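Local atomic coordinates of glutamate--tRNA ligase (Methanothermobacter thermautotrophicus, PDB entry 3AII), a protein that probably attaches glutamate to the acceptor end of tRNA, activating the amino acid with ATP to glutamyl-AMP before transferring it. Residues G107-G112 with A153-L158; R369-E374 with Y390-S395; R142-A147 with S345-P350; M172-E177 with V278-H283; D409-E414 with D451-G456. All blocks are in the same frame, centred on the assembly; numbering follows the deposited sequence. Where two conformers were deposited one is given.

Contact 1 of 5, residues G107-G112 with A153-L158; sequences GPLHIG and ADLEWL. With EDO (1,2-ethanediol), chain C.
L109 and D154 meet where the HIGH motif of this class I synthetase leads into helix 111-126 and passes the C-terminal half of helix 147-158. The backbone N of L109 donates to OD2 of D154 at 2.9 Å, nearly on the line of that C-O bond and with an N-H...O angle of 154°. D154 carries CG anti to its own carbonyl carbon (chi1 -69°), which sends the carboxylate out to the loop; CB of P108 lies against the same OD2 at 3.4 Å. The side chains of L109 and D154 run past each other in opposite directions, and CD1 of L109 settles 3.8 Å from CB of D154. A little farther along, that same methyl reaches CD2 of L155 at 4.0 Å. The other carboxylate oxygen, OD1, is in a salt bridge with R356, so the two oxygens of D154 divide their work between the motif loop and helix 355-360. OD1 also accepts from O1 of a 1,2-ethanediol molecule, probably left from crystallisation, whose C2 sits 3.4 Å from CG of W157, over one face of the indole. H110 faces away from this contact and caps the helix instead, its ND1 taking a weak bond from N of G112. One water completes the junction, donating to O of L109 at 2.9 Å and to OD2 of D154 at 2.8 Å.

Contact 2 of 5, residues R369-E374 with Y390-S395; sequences RKLMVE and YGLNRS
L392 is the side chain that helix 386-397 pushes against helix 365-375, touching L371 and K370, and its two methyls find different surroundings. CD1 makes the tight half: it lies 3.6 Å from CB of L371 and 3.7 Å from the backbone N of L371, close against the helix itself. Exposed E374 lies at the edge of this side, its OE2 4.2 Å from CD1 of L392. CD2 takes the solvent half, where the exposed K370 crosses it obliquely: the extended chain, CG anti to the backbone N (chi1 177°), carries CD and CE across CD2 of L392, both at 3.8 Å. The segment axes approach to 10.2 Å at an angle of 127°. Within these two segments L392 makes all the cross-contacts, while buried L371 also packs on M384, K388 and I389. Only K370 lends methylenes; E374 spends its charge on a salt bridge with K388. The chemistry implies an apolar join, with no polar bond between the segments.

Contact 3 of 5, residues R142-A147 with S345-P350; sequences RVDPEA and SGWDDP
The indole of W347 points its N-H at the carboxylate of E146, joining two type I beta turns of the catalytic domain, D144 to A147 and G346 to D349. Ring and carboxylate planes stand 76° apart. NE1 donates to OE2 of E146 at 2.7 Å, almost straight at 167°; the oxygen lies in the indole plane, whereas the N-H comes to it from well above the carboxylate plane. E146 holds CG between its backbone N and carbonyl carbon, then extends, which carries the acid across to the ring edge. D144 lies at a different slant: its carboxylate is 35° from the indole plane, and OD1 is 3.7 Å from CZ2 of W347. Its other oxygen, OD2, caps the coming helix 147-158 through a weak bond from N of E146. The W347 side chain also packs on A335, R336 and I339 of helix 333-341 and on P108. One of the two acids probably holds a proton, since OD1 of D144 lies just 2.6 Å from OE2 of E146.

Contact 4 of 5, residues M172-E177 with V278-H283; sequences METYYE and VAVDDH
V280 and D281 of helix 274-284 meet T174 and Y175 of helix 172-184, the two segments crossing at 102° with their axes 10.6 Å apart at closest approach. Taking the later helix in order, V278 comes first and turns from the contact, packing on Q303 of helix 299-310 and on E136. A279 likewise faces that helix, against L306 and Y307. V280 is the first to reach across: its CG1 comes within 4.3 Å of CD1 of Y175, at the ring edge and near the ring plane, and within 4.3 Å of CG2 of T174. Next, D281 brings the polar bond. OH of Y175 donates to OD2 of D281 at 2.6 Å, and OD2 receives it on its syn lone pair, the side of OD1. Y175 has CG anti to its carbonyl carbon (chi1 -52°), which sends the ring back toward the N-terminal end of its helix, where OH meets D281; ring and carboxylate planes stand 42° apart. OD1 of D281, 3.4 Å from CE1 of Y175, is in a salt bridge with R171, while OD2 takes a second hydrogen bond from Q168. D282 makes its salt bridges elsewhere, with R100 and R134, and H283 stacks on W312. The result is a steeply crossed helix pair in the class I catalytic domain, with apolar V280 beside a buried tyrosine-aspartate bond fixed by R171 and Q168.

Contact 5 of 5, residues D409-E414 with D451-G456; sequences DPVKLE and DDLGEG
D409 and D451, each with 44 Å² buried by the other segment, bring their carboxylates together at the exposed end of the contact. OD2 of D409 lies 3.3 Å from both OD1 and OD2 of D451, and the two planes are 72° apart. All three atoms are acceptors, so this is a like-charge approach; both residues are exposed to solvent, where such a pair probably costs less. L453 supplies the attractive part, with 38 Å² buried: its CD2 touches CG1 of V411 at 3.6 Å in one of the two conformers of that valine, the side chains crossing at about a right angle. CG of L453 is anti to its backbone N (chi1 179°), which directs the methyls toward the strand. In the anticodon-binding domain, the loop containing 451-455 leads from strand 445-449 to strand 456-460. V411 and L413 pair by backbone with L448 and V446 of strand 445-449, while L413 and L453 both pack on Y468 of strand 464-469.

In the fold
Contacts 1 and 4 are buried, 2 and 3 partly so, and 5 lies at the surface. The first four share the catalytic domain; contact 5 sits alone in the anticodon-binding domain, about 67 Å between centres from contact 4, across the chain's centre. Contacts 1 and 3 touch directly, CD of P108 lying 3.3 Å from CD2 of W347; contact 3 holds the turn that leads into helix 147-158, contact 1 its later part. Contact 2 joins contact 1 by packing, CE of M372 lying 3.5 Å from O of I111. Aspartate or glutamate oxygens serve as acceptors in 1, 3 and 4, contact 2 relies on leucines and the lysine's methylenes, and contact 5 sets two acids against each other.

Contact 1 of 5, residues G107-G112 with A153-L158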
# COMPACT_ATOMS: atom_id res chain seq x y z
N GLY A 107 -2.71 -7.47 -7.88
CA GLY A 107 -1.96 -7.88 -6.69
C GLY A 107 -2.63 -7.23 -5.50
O GLY A 107 -3.70 -6.65 -5.64
N PRO A 108 -2.01 -7.31 -4.31
CA PRO A 108 -2.60 -6.69 -3.12
C PRO A 108 -2.43 -5.18 -3.13
O PRO A 108 -1.74 -4.65 -4.01
CB PRO A 108 -1.80 -7.31 -1.98
CG PRO A 108 -0.45 -7.51 -2.58
CD PRO A 108 -0.70 -7.92 -4.03
N LEU A 109 -3.05 -4.48 -2.18
CA LEU A 109 -3.03 -3.01 -2.17
C LEU A 109 -1.68 -2.38 -1.78
O LEU A 109 -0.94 -2.91 -0.95
CB LEU A 109 -4.12 -2.47 -1.25
CG LEU A 109 -5.54 -2.94 -1.52
CD1 LEU A 109 -6.51 -2.20 -0.62
CD2 LEU A 109 -5.90 -2.74 -3.00
N HIS A 110 -1.38 -1.23 -2.38
CA HIS A 110 -0.23 -0.45 -1.98
C HIS A 110 -0.66 0.90 -1.42
O HIS A 110 -1.85 1.17 -1.26
CB HIS A 110 0.78 -0.30 -3.13
CG HIS A 110 0.18 0.22 -4.40
ND1 HIS A 110 -0.23 1.53 -4.54
CD2 HIS A 110 -0.06 -0.38 -5.58
CE1 HIS A 110 -0.71 1.70 -5.76
NE2 HIS A 110 -0.61 0.56 -6.41
N ILE A 111 0.29 1.75 -1.05
CA ILE A 111 -0.04 3.03 -0.43
C ILE A 111 -0.95 3.93 -1.27
O ILE A 111 -1.83 4.60 -0.73
CB ILE A 111 1.25 3.80 -0.00
CG1 ILE A 111 1.74 3.28 1.33
CG2 ILE A 111 0.96 5.29 0.12
CD1 ILE A 111 0.85 3.66 2.49
N GLY A 112 -0.74 3.93 -2.58
CA GLY A 112 -1.62 4.66 -3.48
C GLY A 112 -3.07 4.21 -3.36
O GLY A 112 -3.98 5.03 -3.28
N ALA A 153 -9.00 -8.29 2.56
CA ALA A 153 -8.24 -8.42 3.80
C ALA A 153 -7.44 -7.13 4.09
O ALA A 153 -7.36 -6.67 5.24
CB ALA A 153 -7.31 -9.63 3.73
N ASP A 154 -6.86 -6.54 3.04
CA ASP A 154 -6.09 -5.30 3.18
C ASP A 154 -7.00 -4.16 3.61
O ASP A 154 -6.61 -3.33 4.42
CB ASP A 154 -5.40 -4.91 1.87
CG ASP A 154 -4.24 -5.86 1.48
OD1 ASP A 154 -3.87 -6.78 2.25
OD2 ASP A 154 -3.73 -5.70 0.36
N LEU A 155 -8.20 -4.11 3.03
CA LEU A 155 -9.19 -3.09 3.41
C LEU A 155 -9.58 -3.22 4.88
O LEU A 155 -9.73 -2.22 5.58
CB LEU A 155 -10.43 -3.21 2.54
CG LEU A 155 -10.24 -2.68 1.13
CD1 LEU A 155 -11.48 -2.93 0.28
CD2 LEU A 155 -9.94 -1.19 1.21
N GLU A 156 -9.79 -4.45 5.33
CA GLU A 156 -10.12 -4.70 6.73
C GLU A 156 -8.98 -4.18 7.61
O GLU A 156 -9.21 -3.53 8.62
CB GLU A 156 -10.38 -6.20 6.99
CG GLU A 156 -11.68 -6.74 6.37
CD GLU A 156 -11.76 -8.26 6.41
OE1 GLU A 156 -10.72 -8.90 6.68
OE2 GLU A 156 -12.84 -8.82 6.15
N TRP A 157 -7.75 -4.47 7.21
CA TRP A 157 -6.59 -4.00 7.96
C TRP A 157 -6.61 -2.48 8.10
O TRP A 157 -6.31 -1.95 9.18
CB TRP A 157 -5.30 -4.46 7.29
CG TRP A 157 -4.06 -3.97 7.98
CD1 TRP A 157 -3.51 -4.48 9.12
CD2 TRP A 157 -3.22 -2.88 7.58
NE1 TRP A 157 -2.37 -3.78 9.46
CE2 TRP A 157 -2.18 -2.79 8.53
CE3 TRP A 157 -3.25 -1.97 6.52
CZ2 TRP A 157 -1.17 -1.82 8.45
CZ3 TRP A 157 -2.25 -1.01 6.44
CH2 TRP A 157 -1.22 -0.95 7.40
N LEU A 158 -6.98 -1.78 7.02
CA LEU A 158 -7.04 -0.33 7.04
C LEU A 158 -8.16 0.20 7.91
O LEU A 158 -8.19 1.38 8.22
CB LEU A 158 -7.23 0.24 5.63
CG LEU A 158 -6.02 0.23 4.73
CD1 LEU A 158 -6.44 0.63 3.32
CD2 LEU A 158 -4.96 1.18 5.29
C1 EDO C . -2.54 -5.96 5.03
O1 EDO C . -3.42 -7.09 4.85
C2 EDO C . -1.88 -6.06 6.40
O2 EDO C . -1.08 -7.25 6.46
O HOH W 1 -0.95 -5.31 0.69

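Contact 2 of 5, residues R369-E374 with Y390-S395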
# COMPACT_ATOMS: atom_id res chain seq x y z
N ARG A 369 -4.09 6.15 7.79
CA ARG A 369 -5.36 6.85 7.74
C ARG A 369 -5.16 8.33 8.06
O ARG A 369 -5.69 9.19 7.37
CB ARG A 369 -6.39 6.24 8.69
CG ARG A 369 -7.75 6.93 8.62
CD ARG A 369 -8.80 6.24 9.48
NE ARG A 369 -9.12 4.89 9.00
CZ ARG A 369 -10.06 4.61 8.11
NH1 ARG A 369 -10.27 3.35 7.75
NH2 ARG A 369 -10.79 5.57 7.55
N LYS A 370 -4.37 8.61 9.09
CA LYS A 370 -4.15 10.00 9.50
C LYS A 370 -3.46 10.81 8.40
O LYS A 370 -3.84 11.95 8.14
CB LYS A 370 -3.36 10.08 10.81
CG LYS A 370 -3.05 11.51 11.22
CD LYS A 370 -2.66 11.64 12.68
CE LYS A 370 -2.32 13.09 13.01
NZ LYS A 370 -2.13 13.33 14.47
N LEU A 371 -2.48 10.20 7.75
CA LEU A 371 -1.76 10.84 6.65
C LEU A 371 -2.73 11.23 5.54
O LEU A 371 -2.79 12.39 5.13
CB LEU A 371 -0.70 9.90 6.08
CG LEU A 371 0.02 10.46 4.85
CD1 LEU A 371 0.82 11.70 5.22
CD2 LEU A 371 0.91 9.41 4.22
N MET A 372 -3.50 10.25 5.08
CA MET A 372 -4.41 10.50 3.96
C MET A 372 -5.49 11.51 4.28
O MET A 372 -5.90 12.29 3.42
CB MET A 372 -5.03 9.19 3.47
CG MET A 372 -3.99 8.18 3.00
SD MET A 372 -2.80 8.91 1.86
CE MET A 372 -1.91 7.46 1.33
N VAL A 373 -5.98 11.50 5.51
CA VAL A 373 -7.01 12.44 5.94
C VAL A 373 -6.46 13.87 5.96
O VAL A 373 -7.12 14.79 5.48
CB VAL A 373 -7.58 12.09 7.32
CG1 VAL A 373 -8.38 13.25 7.88
CG2 VAL A 373 -8.45 10.83 7.22
N GLU A 374 -5.26 14.04 6.51
CA GLU A 374 -4.70 15.39 6.62
C GLU A 374 -4.28 15.96 5.27
O GLU A 374 -4.30 17.18 5.08
CB GLU A 374 -3.56 15.44 7.66
CG GLU A 374 -2.20 14.97 7.18
CD GLU A 374 -1.16 14.94 8.30
OE1 GLU A 374 -1.53 15.15 9.48
OE2 GLU A 374 0.03 14.69 8.01
N TYR A 390 6.58 7.76 8.70
CA TYR A 390 7.31 7.32 9.88
C TYR A 390 7.06 8.25 11.06
O TYR A 390 6.94 7.81 12.20
CB TYR A 390 8.81 7.23 9.61
CG TYR A 390 9.21 6.23 8.54
CD1 TYR A 390 8.38 5.16 8.22
CD2 TYR A 390 10.42 6.35 7.87
CE1 TYR A 390 8.74 4.25 7.24
CE2 TYR A 390 10.79 5.43 6.90
CZ TYR A 390 9.95 4.39 6.59
OH TYR A 390 10.31 3.47 5.63
N GLY A 391 6.99 9.55 10.77
CA GLY A 391 6.71 10.54 11.79
C GLY A 391 5.39 10.30 12.50
O GLY A 391 5.30 10.40 13.72
N LEU A 392 4.36 9.98 11.72
CA LEU A 392 3.05 9.70 12.29
C LEU A 392 3.06 8.40 13.07
O LEU A 392 2.46 8.28 14.14
CB LEU A 392 1.99 9.63 11.18
CG LEU A 392 1.64 10.97 10.54
CD1 LEU A 392 0.78 10.73 9.31
CD2 LEU A 392 0.93 11.87 11.54
N ASN A 393 3.74 7.40 12.51
CA ASN A 393 3.83 6.11 13.17
C ASN A 393 4.61 6.20 14.48
O ASN A 393 4.25 5.60 15.49
CB ASN A 393 4.49 5.08 12.26
CG ASN A 393 4.10 3.68 12.62
OD1 ASN A 393 2.91 3.36 12.66
ND2 ASN A 393 5.08 2.83 12.91
N ARG A 394 5.70 6.96 14.44
CA ARG A 394 6.54 7.16 15.62
C ARG A 394 5.73 7.77 16.77
O ARG A 394 5.84 7.35 17.92
CB ARG A 394 7.74 8.03 15.27
CG ARG A 394 8.70 8.29 16.43
CD ARG A 394 9.90 9.12 15.97
NE ARG A 394 10.60 8.48 14.86
CZ ARG A 394 10.61 8.93 13.60
NH1 ARG A 394 11.28 8.26 12.67
NH2 ARG A 394 9.98 10.05 13.28
N SER A 395 4.89 8.75 16.45
CA SER A 395 4.04 9.37 17.46
C SER A 395 3.15 8.35 18.16
O SER A 395 2.88 8.47 19.35
CB SER A 395 3.22 10.51 16.86
OG SER A 395 4.10 11.54 16.44

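Contact 3 of 5, residues R142-A147 with S345-P350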
# COMPACT_ATOMS: atom_id res chain seq x y z
N ARG A 142 -4.09 -9.59 -16.84
CA ARG A 142 -3.53 -8.82 -15.74
C ARG A 142 -4.15 -9.17 -14.40
O ARG A 142 -4.05 -8.40 -13.44
CB ARG A 142 -3.69 -7.32 -15.99
CG ARG A 142 -3.21 -6.87 -17.36
CD ARG A 142 -1.69 -6.88 -17.48
NE ARG A 142 -1.25 -6.91 -18.87
CZ ARG A 142 -1.36 -5.90 -19.72
NH1 ARG A 142 -1.91 -4.75 -19.33
NH2 ARG A 142 -0.93 -6.02 -20.97
N VAL A 143 -4.79 -10.32 -14.32
CA VAL A 143 -5.41 -10.74 -13.07
C VAL A 143 -4.50 -11.66 -12.25
O VAL A 143 -4.01 -12.67 -12.75
CB VAL A 143 -6.73 -11.47 -13.31
CG1 VAL A 143 -7.26 -12.04 -12.00
CG2 VAL A 143 -7.74 -10.52 -13.97
N ASP A 144 -4.29 -11.29 -11.00
CA ASP A 144 -3.63 -12.16 -10.05
C ASP A 144 -4.70 -12.83 -9.20
O ASP A 144 -5.38 -12.18 -8.41
CB ASP A 144 -2.66 -11.36 -9.17
CG ASP A 144 -1.88 -12.23 -8.22
OD1 ASP A 144 -1.05 -11.68 -7.47
OD2 ASP A 144 -2.10 -13.45 -8.21
N PRO A 145 -4.87 -14.15 -9.37
CA PRO A 145 -5.94 -14.90 -8.72
C PRO A 145 -5.96 -14.69 -7.20
O PRO A 145 -7.03 -14.69 -6.60
CB PRO A 145 -5.58 -16.35 -9.03
CG PRO A 145 -4.76 -16.29 -10.25
CD PRO A 145 -3.99 -15.02 -10.17
N GLU A 146 -4.79 -14.52 -6.60
CA GLU A 146 -4.72 -14.37 -5.15
C GLU A 146 -5.29 -13.03 -4.66
O GLU A 146 -5.71 -12.91 -3.51
CB GLU A 146 -3.27 -14.56 -4.67
CG GLU A 146 -2.30 -13.53 -5.23
CD GLU A 146 -0.85 -13.96 -5.14
OE1 GLU A 146 -0.57 -15.00 -4.52
OE2 GLU A 146 0.02 -13.24 -5.70
N ALA A 147 -5.33 -12.04 -5.55
CA ALA A 147 -5.76 -10.70 -5.16
C ALA A 147 -7.23 -10.61 -4.75
O ALA A 147 -7.61 -9.71 -4.00
CB ALA A 147 -5.46 -9.70 -6.28
N SER A 345 10.74 -11.98 -1.47
CA SER A 345 10.35 -13.19 -0.75
C SER A 345 8.85 -13.42 -0.85
O SER A 345 8.36 -14.53 -0.60
CB SER A 345 10.77 -13.09 0.71
OG SER A 345 10.31 -11.87 1.29
N GLY A 346 8.12 -12.37 -1.20
CA GLY A 346 6.67 -12.41 -1.22
C GLY A 346 6.11 -11.00 -1.24
O GLY A 346 6.85 -10.02 -1.35
N TRP A 347 4.79 -10.90 -1.13
CA TRP A 347 4.15 -9.60 -1.17
C TRP A 347 4.49 -8.77 0.06
O TRP A 347 4.31 -7.55 0.07
CB TRP A 347 2.64 -9.77 -1.30
CG TRP A 347 2.21 -10.17 -2.69
CD1 TRP A 347 1.68 -11.36 -3.08
CD2 TRP A 347 2.29 -9.36 -3.87
NE1 TRP A 347 1.41 -11.34 -4.43
CE2 TRP A 347 1.78 -10.12 -4.94
CE3 TRP A 347 2.74 -8.06 -4.12
CZ2 TRP A 347 1.71 -9.63 -6.24
CZ3 TRP A 347 2.66 -7.57 -5.42
CH2 TRP A 347 2.15 -8.35 -6.46
N ASP A 348 4.99 -9.44 1.10
CA ASP A 348 5.38 -8.74 2.33
C ASP A 348 6.91 -8.55 2.46
O ASP A 348 7.44 -8.37 3.56
CB ASP A 348 4.79 -9.42 3.56
CG ASP A 348 5.23 -10.85 3.71
OD1 ASP A 348 5.93 -11.36 2.80
OD2 ASP A 348 4.88 -11.48 4.72
N ASP A 349 7.61 -8.58 1.33
CA ASP A 349 9.04 -8.28 1.31
C ASP A 349 9.20 -6.80 1.63
O ASP A 349 8.49 -5.98 1.07
CB ASP A 349 9.61 -8.61 -0.08
CG ASP A 349 11.13 -8.46 -0.14
OD1 ASP A 349 11.64 -7.33 0.03
OD2 ASP A 349 11.82 -9.47 -0.39
N PRO A 350 10.12 -6.45 2.56
CA PRO A 350 10.19 -5.07 3.05
C PRO A 350 10.58 -4.06 1.98
O PRO A 350 10.38 -2.86 2.15
CB PRO A 350 11.24 -5.14 4.16
CG PRO A 350 12.04 -6.35 3.85
CD PRO A 350 11.09 -7.32 3.23

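Contact 4 of 5, residues M172-E177 with V278-H283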
# COMPACT_ATOMS: atom_id res chain seq x y z
N MET A 172 -20.33 -9.66 -17.26
CA MET A 172 -20.14 -9.57 -18.72
C MET A 172 -21.44 -9.37 -19.50
O MET A 172 -21.50 -8.54 -20.41
CB MET A 172 -19.35 -10.78 -19.25
CG MET A 172 -18.03 -11.01 -18.53
SD MET A 172 -16.87 -9.66 -18.83
CE MET A 172 -16.71 -9.83 -20.60
N GLU A 173 -22.50 -10.12 -19.17
CA GLU A 173 -23.75 -10.00 -19.91
C GLU A 173 -24.38 -8.63 -19.73
O GLU A 173 -25.13 -8.16 -20.59
CB GLU A 173 -24.73 -11.12 -19.53
CG GLU A 173 -24.18 -12.50 -19.84
CD GLU A 173 -24.08 -12.75 -21.34
OE1 GLU A 173 -24.77 -12.05 -22.12
OE2 GLU A 173 -23.31 -13.66 -21.73
N THR A 174 -24.07 -7.99 -18.60
CA THR A 174 -24.55 -6.64 -18.37
C THR A 174 -23.86 -5.68 -19.34
O THR A 174 -24.51 -4.83 -19.97
CB THR A 174 -24.29 -6.21 -16.91
OG1 THR A 174 -25.07 -7.05 -16.04
CG2 THR A 174 -24.65 -4.76 -16.69
N TYR A 175 -22.54 -5.81 -19.48
CA TYR A 175 -21.83 -4.95 -20.43
C TYR A 175 -22.31 -5.21 -21.85
O TYR A 175 -22.36 -4.29 -22.65
CB TYR A 175 -20.32 -5.12 -20.32
CG TYR A 175 -19.82 -4.98 -18.90
CD1 TYR A 175 -20.13 -3.85 -18.15
CD2 TYR A 175 -19.01 -5.94 -18.33
CE1 TYR A 175 -19.68 -3.71 -16.85
CE2 TYR A 175 -18.56 -5.82 -17.04
CZ TYR A 175 -18.90 -4.71 -16.31
OH TYR A 175 -18.46 -4.60 -15.02
N TYR A 176 -22.62 -6.46 -22.17
CA TYR A 176 -23.12 -6.78 -23.52
C TYR A 176 -24.50 -6.17 -23.74
O TYR A 176 -24.78 -5.61 -24.80
CB TYR A 176 -23.16 -8.29 -23.73
CG TYR A 176 -21.83 -9.00 -23.63
CD1 TYR A 176 -20.62 -8.32 -23.80
CD2 TYR A 176 -21.77 -10.37 -23.38
CE1 TYR A 176 -19.41 -8.98 -23.69
CE2 TYR A 176 -20.57 -11.04 -23.27
CZ TYR A 176 -19.39 -10.35 -23.44
OH TYR A 176 -18.21 -11.05 -23.35
N GLU A 177 -25.36 -6.29 -22.73
CA GLU A 177 -26.71 -5.71 -22.77
C GLU A 177 -26.64 -4.22 -23.04
O GLU A 177 -27.37 -3.68 -23.91
CB GLU A 177 -27.42 -5.95 -21.43
CG GLU A 177 -28.83 -5.37 -21.36
CD GLU A 177 -29.40 -5.41 -19.95
OE1 GLU A 177 -28.87 -6.17 -19.11
OE2 GLU A 177 -30.37 -4.66 -19.68
N VAL A 278 -16.76 1.16 -16.28
CA VAL A 278 -16.84 2.06 -15.11
C VAL A 278 -18.14 2.88 -15.17
O VAL A 278 -18.88 2.98 -14.18
CB VAL A 278 -15.60 2.97 -15.00
CG1 VAL A 278 -15.83 4.12 -14.04
CG2 VAL A 278 -14.39 2.16 -14.57
N ALA A 279 -18.41 3.48 -16.32
CA ALA A 279 -19.62 4.29 -16.47
C ALA A 279 -20.88 3.46 -16.27
O ALA A 279 -21.80 3.87 -15.57
CB ALA A 279 -19.65 4.96 -17.85
N VAL A 280 -20.94 2.30 -16.92
CA VAL A 280 -22.11 1.44 -16.77
C VAL A 280 -22.32 1.04 -15.30
O VAL A 280 -23.44 1.08 -14.77
CB VAL A 280 -22.00 0.18 -17.68
CG1 VAL A 280 -23.09 -0.83 -17.33
CG2 VAL A 280 -22.12 0.58 -19.16
N ASP A 281 -21.23 0.65 -14.63
CA ASP A 281 -21.34 0.19 -13.25
C ASP A 281 -21.61 1.33 -12.28
O ASP A 281 -22.41 1.17 -11.35
CB ASP A 281 -20.11 -0.60 -12.85
CG ASP A 281 -20.07 -1.97 -13.50
OD1 ASP A 281 -21.10 -2.37 -14.10
OD2 ASP A 281 -19.01 -2.61 -13.43
N ASP A 282 -20.99 2.48 -12.50
CA ASP A 282 -21.28 3.63 -11.64
C ASP A 282 -22.77 3.95 -11.73
O ASP A 282 -23.42 4.24 -10.72
CB ASP A 282 -20.44 4.85 -12.02
CG ASP A 282 -19.03 4.80 -11.47
OD1 ASP A 282 -18.75 3.96 -10.58
OD2 ASP A 282 -18.19 5.62 -11.90
N HIS A 283 -23.33 3.90 -12.93
CA HIS A 283 -24.75 4.23 -13.07
C HIS A 283 -25.62 3.17 -12.44
O HIS A 283 -26.52 3.48 -11.66
CB HIS A 283 -25.16 4.39 -14.53
CG HIS A 283 -26.64 4.52 -14.71
ND1 HIS A 283 -27.32 5.68 -14.42
CD2 HIS A 283 -27.57 3.62 -15.12
CE1 HIS A 283 -28.61 5.50 -14.65
NE2 HIS A 283 -28.79 4.26 -15.09

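Contact 5 of 5, residues D409-E414 with D451-G456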
# COMPACT_ATOMS: atom_id res chain seq x y z
N ASP A 409 25.78 -6.03 15.43
CA ASP A 409 27.20 -6.30 15.19
C ASP A 409 28.01 -6.14 16.47
O ASP A 409 28.96 -5.35 16.54
CB ASP A 409 27.75 -5.39 14.08
CG ASP A 409 27.13 -5.70 12.72
OD1 ASP A 409 26.75 -6.87 12.48
OD2 ASP A 409 27.03 -4.78 11.90
N PRO A 410 27.65 -6.92 17.49
CA PRO A 410 28.17 -6.67 18.83
C PRO A 410 29.63 -7.05 18.97
O PRO A 410 30.13 -7.96 18.29
CB PRO A 410 27.29 -7.56 19.70
CG PRO A 410 26.89 -8.69 18.79
CD PRO A 410 26.69 -8.04 17.46
N VAL A 411 30.32 -6.32 19.83
CA VAL A 411 31.65 -6.72 20.25
C VAL A 411 31.60 -7.10 21.73
O VAL A 411 31.00 -6.41 22.55
CB VAL A 411 32.70 -5.64 19.97
CG1 VAL A 411 32.29 -4.32 20.58
CG2 VAL A 411 34.07 -6.08 20.50
N LYS A 412 32.18 -8.25 22.06
CA LYS A 412 32.13 -8.74 23.43
C LYS A 412 33.35 -8.21 24.16
O LYS A 412 34.47 -8.46 23.75
CB LYS A 412 32.09 -10.26 23.47
CG LYS A 412 31.86 -10.83 24.85
CD LYS A 412 31.78 -12.35 24.83
CE LYS A 412 31.41 -12.90 26.20
NZ LYS A 412 31.50 -14.39 26.25
N LEU A 413 33.11 -7.47 25.24
CA LEU A 413 34.18 -6.80 25.96
C LEU A 413 34.06 -6.99 27.47
O LEU A 413 32.98 -6.88 28.05
CB LEU A 413 34.16 -5.30 25.65
CG LEU A 413 34.43 -4.90 24.20
CD1 LEU A 413 34.02 -3.45 23.91
CD2 LEU A 413 35.92 -5.11 23.92
N GLU A 414 35.19 -7.28 28.10
CA GLU A 414 35.24 -7.34 29.56
C GLU A 414 35.33 -5.93 30.11
O GLU A 414 36.10 -5.12 29.60
CB GLU A 414 36.49 -8.12 30.00
CG GLU A 414 36.68 -8.13 31.48
CD GLU A 414 37.83 -9.02 31.90
OE1 GLU A 414 38.68 -9.33 31.04
OE2 GLU A 414 37.87 -9.42 33.08
N ASP A 451 29.22 -0.93 15.55
CA ASP A 451 29.27 0.03 14.45
C ASP A 451 29.62 1.45 14.89
O ASP A 451 28.94 2.05 15.72
CB ASP A 451 27.94 0.03 13.68
CG ASP A 451 27.69 -1.28 12.96
OD1 ASP A 451 28.68 -2.00 12.68
OD2 ASP A 451 26.52 -1.59 12.66
N ASP A 452 30.70 1.98 14.31
CA ASP A 452 31.16 3.33 14.63
C ASP A 452 31.52 3.43 16.10
O ASP A 452 31.34 4.47 16.73
CB ASP A 452 30.09 4.37 14.29
CG ASP A 452 29.81 4.44 12.80
OD1 ASP A 452 30.60 3.88 12.01
OD2 ASP A 452 28.79 5.05 12.41
N LEU A 453 32.01 2.32 16.66
CA LEU A 453 32.46 2.30 18.04
C LEU A 453 33.94 2.69 18.08
O LEU A 453 34.82 1.87 17.83
CB LEU A 453 32.28 0.90 18.64
CG LEU A 453 32.72 0.73 20.09
CD1 LEU A 453 31.91 1.63 21.00
CD2 LEU A 453 32.62 -0.71 20.53
N GLY A 454 34.20 3.95 18.41
CA GLY A 454 35.57 4.42 18.47
C GLY A 454 36.07 4.51 19.90
O GLY A 454 35.34 4.22 20.84
N GLU A 455 37.32 4.93 20.06
CA GLU A 455 37.92 5.02 21.38
C GLU A 455 37.38 6.22 22.15
O GLU A 455 36.94 7.21 21.55
CB GLU A 455 39.44 5.10 21.27
CG GLU A 455 40.06 3.86 20.63
CD GLU A 455 41.57 3.97 20.52
OE1 GLU A 455 42.05 4.92 19.86
OE2 GLU A 455 42.28 3.11 21.08
N GLY A 456 37.38 6.13 23.47
CA GLY A 456 36.97 7.24 24.31
C GLY A 456 36.03 6.83 25.41
O GLY A 456 35.77 5.64 25.60